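Local coordinates for uncharacterized protein MG027 (Mycoplasma genitalium, PDB 1Q8C) that is of unknown function but shares the all-helical fold of NusB proteins, which suggests, without proving, a role related to theirs in transcription, at residues A[20-25]-A[99-104]; A[37-42]-A[62-67]; A[70-75]-A[105-110]. One frame throughout, in Å; residues are numbered along the deposited sequence.

Contact 1: residues A[20-25]-A[99-104]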
loop_
_atom_site.group_PDB
_atom_site.type_symbol
_atom_site.label_atom_id
_atom_site.label_comp_id
_atom_site.label_asym_id
_atom_site.label_seq_id
_atom_site.Cartn_x
_atom_site.Cartn_y
_atom_site.Cartn_z
ATOM N N ALA A 20 -2.763 8.034 5.582
ATOM C CA ALA A 20 -3.843 7.497 6.406
ATOM C C ALA A 20 -4.205 6.040 6.064
ATOM O O ALA A 20 -4.503 5.251 6.949
ATOM C CB ALA A 20 -5.091 8.405 6.325
ATOM N N VAL A 21 -4.168 5.673 4.791
ATOM C CA VAL A 21 -4.453 4.301 4.389
ATOM C C VAL A 21 -3.293 3.390 4.806
ATOM O O VAL A 21 -3.488 2.315 5.388
ATOM C CB VAL A 21 -4.716 4.255 2.888
ATOM C CG1 VAL A 21 -5.037 2.854 2.444
ATOM C CG2 VAL A 21 -5.899 5.194 2.548
ATOM N N VAL A 22 -2.073 3.841 4.545
ATOM C CA VAL A 22 -0.881 3.088 4.917
ATOM C C VAL A 22 -0.859 2.747 6.414
ATOM O O VAL A 22 -0.605 1.604 6.815
ATOM C CB VAL A 22 0.382 3.882 4.558
ATOM C CG1 VAL A 22 1.619 3.270 5.230
ATOM C CG2 VAL A 22 0.578 3.914 3.039
ATOM N N GLU A 23 -1.116 3.740 7.248
ATOM C CA GLU A 23 -1.090 3.534 8.692
ATOM C C GLU A 23 -2.170 2.533 9.087
ATOM O O GLU A 23 -1.945 1.675 9.929
ATOM C CB GLU A 23 -1.266 4.852 9.456
ATOM C CG GLU A 23 -0.134 5.203 10.414
ATOM C CD GLU A 23 0.585 4.002 11.028
ATOM O OE1 GLU A 23 0.299 3.682 12.213
ATOM O OE2 GLU A 23 1.462 3.388 10.340
ATOM N N PHE A 24 -3.325 2.637 8.440
ATOM C CA PHE A 24 -4.434 1.713 8.681
ATOM C C PHE A 24 -4.052 0.257 8.347
ATOM O O PHE A 24 -4.188 -0.647 9.176
ATOM C CB PHE A 24 -5.633 2.155 7.846
ATOM C CG PHE A 24 -6.793 1.233 7.929
ATOM C CD1 PHE A 24 -7.525 1.114 9.091
ATOM C CD2 PHE A 24 -7.172 0.489 6.816
ATOM C CE1 PHE A 24 -8.617 0.231 9.151
ATOM C CE2 PHE A 24 -8.240 -0.363 6.857
ATOM C CZ PHE A 24 -8.966 -0.499 8.035
ATOM N N ILE A 25 -3.568 0.057 7.122
ATOM C CA ILE A 25 -3.171 -1.250 6.627
ATOM C C ILE A 25 -2.128 -1.799 7.610
ATOM O O ILE A 25 -2.266 -2.912 8.100
ATOM C CB ILE A 25 -2.579 -1.144 5.196
ATOM C CG1 ILE A 25 -3.655 -0.772 4.171
ATOM C CG2 ILE A 25 -1.941 -2.462 4.809
ATOM C CD1 ILE A 25 -3.108 -0.382 2.807
ATOM N N ASP A 99 10.091 -5.226 5.577
ATOM C CA ASP A 99 9.426 -4.994 6.871
ATOM C C ASP A 99 7.916 -4.776 6.681
ATOM O O ASP A 99 7.434 -4.718 5.553
ATOM C CB ASP A 99 10.110 -3.847 7.648
ATOM C CG ASP A 99 9.170 -2.717 7.987
ATOM O OD1 ASP A 99 8.979 -2.402 9.193
ATOM O OD2 ASP A 99 8.574 -2.102 7.092
ATOM N N LEU A 100 7.172 -4.692 7.777
ATOM C CA LEU A 100 5.720 -4.560 7.690
ATOM C C LEU A 100 5.222 -3.170 7.322
ATOM O O LEU A 100 4.161 -3.041 6.730
ATOM C CB LEU A 100 5.056 -5.014 8.987
ATOM C CG LEU A 100 4.840 -6.530 9.069
ATOM C CD1 LEU A 100 3.988 -6.871 10.288
ATOM C CD2 LEU A 100 4.188 -7.066 7.787
ATOM N N LEU A 101 5.946 -2.127 7.704
ATOM C CA LEU A 101 5.590 -0.792 7.254
ATOM C C LEU A 101 5.840 -0.696 5.763
ATOM O O LEU A 101 5.002 -0.196 5.042
ATOM C CB LEU A 101 6.375 0.286 8.002
ATOM C CG LEU A 101 6.155 1.762 7.641
ATOM C CD1 LEU A 101 4.687 2.151 7.678
ATOM C CD2 LEU A 101 6.933 2.611 8.628
ATOM N N THR A 102 6.978 -1.196 5.296
ATOM C CA THR A 102 7.291 -1.160 3.865
ATOM C C THR A 102 6.300 -2.009 3.098
ATOM O O THR A 102 5.924 -1.662 1.983
ATOM C CB THR A 102 8.714 -1.667 3.558
ATOM O OG1 THR A 102 8.795 -3.075 3.828
ATOM C CG2 THR A 102 9.753 -1.012 4.462
ATOM N N THR A 103 5.865 -3.111 3.701
ATOM C CA THR A 103 4.814 -3.934 3.109
ATOM C C THR A 103 3.504 -3.128 3.019
ATOM O O THR A 103 2.842 -3.149 2.002
ATOM C CB THR A 103 4.583 -5.256 3.913
ATOM O OG1 THR A 103 5.771 -6.059 3.925
ATOM C CG2 THR A 103 3.566 -6.148 3.218
ATOM N N ALA A 104 3.150 -2.400 4.076
ATOM C CA ALA A 104 1.889 -1.649 4.113
ATOM C C ALA A 104 1.883 -0.563 3.041
ATOM O O ALA A 104 0.854 -0.287 2.426
ATOM C CB ALA A 104 1.672 -1.037 5.511
#

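Contact 2: residues A[37-42]-A[62-67]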
loop_
_atom_site.group_PDB
_atom_site.type_symbol
_atom_site.label_atom_id
_atom_site.label_comp_id
_atom_site.label_asym_id
_atom_site.label_seq_id
_atom_site.Cartn_x
_atom_site.Cartn_y
_atom_site.Cartn_z
ATOM N N GLU A 37 -15.483 -7.249 4.449
ATOM C CA GLU A 37 -16.417 -6.232 4.919
ATOM C C GLU A 37 -16.064 -5.762 6.332
ATOM O O GLU A 37 -16.267 -4.613 6.670
ATOM C CB GLU A 37 -17.860 -6.718 4.819
ATOM C CG GLU A 37 -18.321 -6.749 3.359
ATOM C CD GLU A 37 -19.831 -6.896 3.219
ATOM O OE1 GLU A 37 -20.334 -8.044 3.345
ATOM O OE2 GLU A 37 -20.505 -5.856 2.991
ATOM N N VAL A 38 -15.471 -6.645 7.123
ATOM C CA VAL A 38 -14.981 -6.285 8.443
ATOM C C VAL A 38 -13.890 -5.197 8.363
ATOM O O VAL A 38 -13.952 -4.240 9.113
ATOM C CB VAL A 38 -14.516 -7.542 9.220
ATOM C CG1 VAL A 38 -13.742 -7.175 10.480
ATOM C CG2 VAL A 38 -15.747 -8.406 9.564
ATOM N N ILE A 39 -12.932 -5.325 7.443
ATOM C CA ILE A 39 -11.867 -4.338 7.288
ATOM C C ILE A 39 -12.443 -2.991 6.847
ATOM O O ILE A 39 -12.060 -1.932 7.371
ATOM C CB ILE A 39 -10.838 -4.793 6.250
ATOM C CG1 ILE A 39 -10.063 -6.029 6.724
ATOM C CG2 ILE A 39 -9.830 -3.679 6.025
ATOM C CD1 ILE A 39 -9.443 -6.845 5.555
ATOM N N GLN A 40 -13.338 -3.051 5.857
ATOM C CA GLN A 40 -14.087 -1.891 5.386
ATOM C C GLN A 40 -14.842 -1.215 6.545
ATOM O O GLN A 40 -14.786 -0.010 6.649
ATOM C CB GLN A 40 -15.040 -2.278 4.240
ATOM C CG GLN A 40 -14.322 -2.830 2.974
ATOM C CD GLN A 40 -15.271 -3.415 1.925
ATOM O OE1 GLN A 40 -16.329 -2.846 1.662
ATOM N NE2 GLN A 40 -14.890 -4.546 1.328
ATOM N N ALA A 41 -15.534 -1.963 7.414
ATOM C CA ALA A 41 -16.190 -1.366 8.600
ATOM C C ALA A 41 -15.199 -0.876 9.676
ATOM O O ALA A 41 -15.479 0.125 10.349
ATOM C CB ALA A 41 -17.192 -2.308 9.212
ATOM N N ASP A 42 -14.053 -1.555 9.832
ATOM C CA ASP A 42 -12.976 -1.118 10.747
ATOM C C ASP A 42 -12.429 0.257 10.293
ATOM O O ASP A 42 -12.104 1.104 11.118
ATOM C CB ASP A 42 -11.788 -2.117 10.748
ATOM C CG ASP A 42 -12.075 -3.429 11.507
ATOM O OD1 ASP A 42 -13.218 -3.682 11.933
ATOM O OD2 ASP A 42 -11.175 -4.260 11.722
ATOM N N LYS A 62 -11.178 -0.769 0.156
ATOM C CA LYS A 62 -12.080 -1.767 -0.356
ATOM C C LYS A 62 -11.317 -2.719 -1.305
ATOM O O LYS A 62 -11.472 -3.931 -1.214
ATOM C CB LYS A 62 -13.288 -1.089 -1.039
ATOM C CG LYS A 62 -14.204 -2.019 -1.872
ATOM C CD LYS A 62 -15.643 -1.473 -2.027
ATOM C CE LYS A 62 -16.676 -2.593 -2.278
ATOM N NZ LYS A 62 -16.790 -3.044 -3.698
ATOM N N ALA A 63 -10.510 -2.171 -2.203
ATOM C CA ALA A 63 -9.693 -2.972 -3.107
ATOM C C ALA A 63 -8.696 -3.821 -2.303
ATOM O O ALA A 63 -8.501 -5.008 -2.597
ATOM C CB ALA A 63 -8.979 -2.070 -4.085
ATOM N N PHE A 64 -8.085 -3.208 -1.288
ATOM C CA PHE A 64 -7.164 -3.884 -0.357
ATOM C C PHE A 64 -7.841 -5.075 0.354
ATOM O O PHE A 64 -7.274 -6.164 0.444
ATOM C CB PHE A 64 -6.678 -2.884 0.708
ATOM C CG PHE A 64 -6.080 -3.526 1.913
ATOM C CD1 PHE A 64 -4.785 -4.006 1.891
ATOM C CD2 PHE A 64 -6.814 -3.671 3.062
ATOM C CE1 PHE A 64 -4.255 -4.615 3.002
ATOM C CE2 PHE A 64 -6.289 -4.283 4.176
ATOM C CZ PHE A 64 -5.019 -4.747 4.152
ATOM N N SER A 65 -9.049 -4.831 0.882
ATOM C CA SER A 65 -9.792 -5.820 1.659
ATOM C C SER A 65 -10.150 -7.047 0.829
ATOM O O SER A 65 -10.220 -8.144 1.351
ATOM C CB SER A 65 -11.065 -5.218 2.257
ATOM O OG SER A 65 -12.066 -5.019 1.266
ATOM N N GLU A 66 -10.354 -6.850 -0.459
ATOM C CA GLU A 66 -10.820 -7.892 -1.337
ATOM C C GLU A 66 -9.688 -8.628 -2.069
ATOM O O GLU A 66 -9.906 -9.706 -2.633
ATOM C CB GLU A 66 -11.824 -7.286 -2.314
ATOM C CG GLU A 66 -13.096 -6.793 -1.593
ATOM C CD GLU A 66 -14.071 -6.054 -2.501
ATOM O OE1 GLU A 66 -13.672 -5.759 -3.653
ATOM O OE2 GLU A 66 -15.235 -5.774 -2.061
ATOM N N ASN A 67 -8.472 -8.093 -2.008
ATOM C CA ASN A 67 -7.360 -8.683 -2.740
ATOM C C ASN A 67 -6.139 -8.971 -1.893
ATOM O O ASN A 67 -5.080 -9.244 -2.427
ATOM C CB ASN A 67 -6.990 -7.758 -3.897
ATOM C CG ASN A 67 -8.129 -7.590 -4.882
ATOM O OD1 ASN A 67 -8.358 -8.456 -5.731
ATOM N ND2 ASN A 67 -8.870 -6.486 -4.754
#

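Contact 3: residues A[70-75]-A[105-110]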
loop_
_atom_site.group_PDB
_atom_site.type_symbol
_atom_site.label_atom_id
_atom_site.label_comp_id
_atom_site.label_asym_id
_atom_site.label_seq_id
_atom_site.Cartn_x
_atom_site.Cartn_y
_atom_site.Cartn_z
ATOM N N SER A 70 -3.953 -12.146 -2.609
ATOM C CA SER A 70 -3.199 -12.114 -3.863
ATOM C C SER A 70 -2.056 -11.121 -3.830
ATOM O O SER A 70 -0.965 -11.415 -4.294
ATOM C CB SER A 70 -4.099 -11.726 -5.021
ATOM O OG SER A 70 -5.234 -12.549 -5.043
ATOM N N PHE A 71 -2.334 -9.921 -3.333
ATOM C CA PHE A 71 -1.308 -8.889 -3.199
ATOM C C PHE A 71 -0.147 -9.420 -2.348
ATOM O O PHE A 71 1.007 -9.316 -2.731
ATOM C CB PHE A 71 -1.902 -7.612 -2.564
ATOM C CG PHE A 71 -2.852 -6.824 -3.470
ATOM C CD1 PHE A 71 -3.590 -5.781 -2.950
ATOM C CD2 PHE A 71 -2.987 -7.111 -4.819
ATOM C CE1 PHE A 71 -4.445 -5.034 -3.755
ATOM C CE2 PHE A 71 -3.841 -6.359 -5.624
ATOM C CZ PHE A 71 -4.571 -5.325 -5.083
ATOM N N GLN A 72 -0.460 -10.017 -1.207
ATOM C CA GLN A 72 0.567 -10.547 -0.315
ATOM C C GLN A 72 1.394 -11.619 -1.015
ATOM O O GLN A 72 2.599 -11.684 -0.832
ATOM C CB GLN A 72 -0.066 -11.126 0.950
ATOM C CG GLN A 72 -0.721 -10.086 1.871
ATOM C CD GLN A 72 0.185 -9.659 3.018
ATOM O OE1 GLN A 72 1.351 -9.317 2.797
ATOM N NE2 GLN A 72 -0.347 -9.679 4.245
ATOM N N LYS A 73 0.744 -12.457 -1.815
ATOM C CA LYS A 73 1.448 -13.457 -2.609
ATOM C C LYS A 73 2.365 -12.809 -3.640
ATOM O O LYS A 73 3.558 -13.116 -3.677
ATOM C CB LYS A 73 0.465 -14.389 -3.307
ATOM C CG LYS A 73 0.651 -15.870 -2.970
ATOM C CD LYS A 73 0.418 -16.184 -1.492
ATOM C CE LYS A 73 0.380 -17.707 -1.221
ATOM N NZ LYS A 73 -0.152 -18.047 0.151
ATOM N N LYS A 74 1.815 -11.927 -4.474
ATOM C CA LYS A 74 2.597 -11.233 -5.506
ATOM C C LYS A 74 3.850 -10.582 -4.926
ATOM O O LYS A 74 4.924 -10.650 -5.516
ATOM C CB LYS A 74 1.754 -10.178 -6.215
ATOM C CG LYS A 74 0.769 -10.751 -7.219
ATOM C CD LYS A 74 -0.211 -9.684 -7.692
ATOM C CE LYS A 74 -1.539 -10.291 -8.163
ATOM N NZ LYS A 74 -2.559 -9.217 -8.463
ATOM N N ILE A 75 3.699 -9.952 -3.768
ATOM C CA ILE A 75 4.835 -9.402 -3.043
ATOM C C ILE A 75 5.821 -10.527 -2.682
ATOM O O ILE A 75 6.943 -10.537 -3.165
ATOM C CB ILE A 75 4.329 -8.656 -1.795
ATOM C CG1 ILE A 75 3.683 -7.343 -2.233
ATOM C CG2 ILE A 75 5.458 -8.415 -0.805
ATOM C CD1 ILE A 75 2.703 -6.774 -1.249
ATOM N N VAL A 105 3.051 0.048 2.835
ATOM C CA VAL A 105 3.242 1.020 1.768
ATOM C C VAL A 105 3.063 0.364 0.385
ATOM O O VAL A 105 2.408 0.931 -0.485
ATOM C CB VAL A 105 4.637 1.662 1.816
ATOM C CG1 VAL A 105 4.892 2.472 0.529
ATOM C CG2 VAL A 105 4.792 2.524 3.060
ATOM N N VAL A 106 3.637 -0.819 0.182
ATOM C CA VAL A 106 3.506 -1.509 -1.103
ATOM C C VAL A 106 2.045 -1.974 -1.330
ATOM O O VAL A 106 1.521 -1.847 -2.419
ATOM C CB VAL A 106 4.457 -2.718 -1.233
ATOM C CG1 VAL A 106 4.128 -3.512 -2.502
ATOM C CG2 VAL A 106 5.922 -2.265 -1.287
ATOM N N LEU A 107 1.394 -2.518 -0.317
ATOM C CA LEU A 107 -0.003 -2.937 -0.479
ATOM C C LEU A 107 -0.929 -1.767 -0.775
ATOM O O LEU A 107 -1.957 -1.946 -1.422
ATOM C CB LEU A 107 -0.491 -3.663 0.767
ATOM C CG LEU A 107 0.138 -5.043 0.910
ATOM C CD1 LEU A 107 -0.012 -5.531 2.332
ATOM C CD2 LEU A 107 -0.498 -5.999 -0.072
ATOM N N CYS A 108 -0.581 -0.572 -0.312
ATOM C CA CYS A 108 -1.434 0.591 -0.558
ATOM C C CYS A 108 -1.369 0.962 -2.032
ATOM O O CYS A 108 -2.386 1.260 -2.641
ATOM C CB CYS A 108 -1.054 1.771 0.351
ATOM S SG CYS A 108 -2.006 3.319 0.093
ATOM N N ALA A 109 -0.162 0.910 -2.598
ATOM C CA ALA A 109 0.091 1.209 -4.005
ATOM C C ALA A 109 -0.635 0.248 -4.956
ATOM O O ALA A 109 -1.179 0.664 -5.994
ATOM C CB ALA A 109 1.606 1.166 -4.276
ATOM N N LEU A 110 -0.588 -1.037 -4.611
ATOM C CA LEU A 110 -1.325 -2.082 -5.315
ATOM C C LEU A 110 -2.821 -1.843 -5.213
ATOM O O LEU A 110 -3.551 -1.998 -6.185
ATOM C CB LEU A 110 -1.029 -3.452 -4.701
ATOM C CG LEU A 110 0.409 -3.969 -4.802
ATOM C CD1 LEU A 110 0.610 -5.286 -4.080
ATOM C CD2 LEU A 110 0.739 -4.149 -6.243
#

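Contact 1: residues A[20-25]-A[99-104]
V22 and I25 of helix 14-28 close around A104 of helix 100-116, a buried helix-helix contact in the all-helical, NusB-like fold of this protein. The axes of the short segments 20-25 and 100-104 make 130° and approach to 9.0 Å, closer to antiparallel than parallel.

The apolar contacts come first. A104 CB points at the partner helix and sits 3.7 Å from V22 O, so the methyl rests on backbone as well as on side chains. I25 CG2 comes to 3.9 Å from A104 CB. V22 CG1, anti to its backbone N (chi1 167°), reaches both A104 CB and, at 4.1 Å, L101 CD1; the V22 and L101 side chains cross at about a right angle. With its small residue facing the partner, helix 100-116 comes near enough for the CA atoms of V22 and A104 to lie 5.5 Å apart. E23 starts out directed away, but its carboxylate turns back to skirt L101 CD1 at the less buried border. Beyond the pair, F26 of helix 14-28 also touches A104, and F64 of helix 55-81 packs on I25.

Polar bonds belong instead to the start of helix 100-116, where D99 is the N-cap. Its OD2 accepts from T102 N at 2.6 Å, an almost straight bond that satisfies an amide in the first turn and would restrain the carboxylate's rotation. The backbone oxygen of D99 is gripped twice by T103, through the helical bond from T103 N and through the side-chain hydroxyl. These two donors approach D99 O from opposite faces of its plane, with T103 OG1 at 2.7 Å and lying 35° out of that plane.

Contact 2: residues A[37-42]-A[62-67]
I39 and Q40 of helix 36-45 meet F64 and S65 of helix 55-81 in a partly buried contact, part apolar, part polar, well out from the centre of the chain. On the apolar side, I39 CG2 touches F64 CE2 at 4.0 Å, arriving at the edge of the ring near its plane, while I39 CD1 lies against S65 CB. F24 and L28 of helix 14-28 also touch I39, so this side continues into the helical core. Segments 37-42 and 62-67 run at 151° to each other, nearly antiparallel, a pairing of neighbouring elements within the NusB-like helical bundle. Toward the surface, Q40 NE2 donates to S65 OG at 2.9 Å, the hydroxyl lying 22° out of the amide plane. S65 OG, set between its own backbone N and carbonyl carbon (chi1 74°), in turn donates to K62 O at 2.8 Å, forming a short relay from amide to hydroxyl to helix backbone. K62 O also accepts from E66 N, on the same face as the hydroxyl. The K62 aliphatic chain flanks the Q40 amide, and K62 NZ makes a salt bridge to E66 OE2 at 3.5 Å. The E66 side chain also lies about 3 Å from a bound sodium ion.

Contact 3: residues A[70-75]-A[105-110]
F71 carries CG anti to the carbonyl carbon (chi1 -71°), which swings its ring toward helix 100-116, where L110 CB, itself pointing at helix 55-81, lies over the ring centre. The separation from L110 CB to the F71 ring centroid is 3.8 Å, only 7° off the normal, a CH-pi contact over the face. L110 CG is likewise anti to its carbonyl carbon, and the two side chains slide past each other in opposite directions. L110 CD1 runs back to F71 CB at 3.7 Å, and at the far end of the ring F71 CZ approaches L110 O.

One turn further on, the extended side chain of I75 delivers a single methyl into a cluster of aliphatic groups. I75 CD1 lies 3.8 Å from V106 CG1, the same distance from L110 CD1, and 3.5 Å from L107 CD2, which is tight for two methyl carbons. L107 CD2 also presses on F71 CB. Q72 bends at chi2, and its OE1 passes 4.1 Å from L107 CD1 at the more open margin.

S111 and K114 of helix 100-116 also touch F71, which therefore sits among L107, L110, S111 and K114 much as a knob enters a hole between two turns. At 119° between the short segments, the crossing is far too steep for a coiled coil, and belongs instead to the buried interior of a globular helical bundle such as the NusB fold.

Contacts 1 and 3 share helix 100-116 and are both buried near the middle of the chain. C108 links them, packing on V21, V22 and I25 while V106, L107 and L110 meet helix 55-81. Contact 2 lies farther out and uses helix 55-81 at a point earlier in the chain than contact 3; it meets contact 1 where F24 and I25 touch I39 and F64. The chemistry follows this placing. Contact 3 joins its helices by hydrocarbon and ring packing, contact 1 does so through small and branched groups with polar bonds confined to one helix start, and contact 2 alone has a hydrogen bond between its segments, with charged side chains nearby.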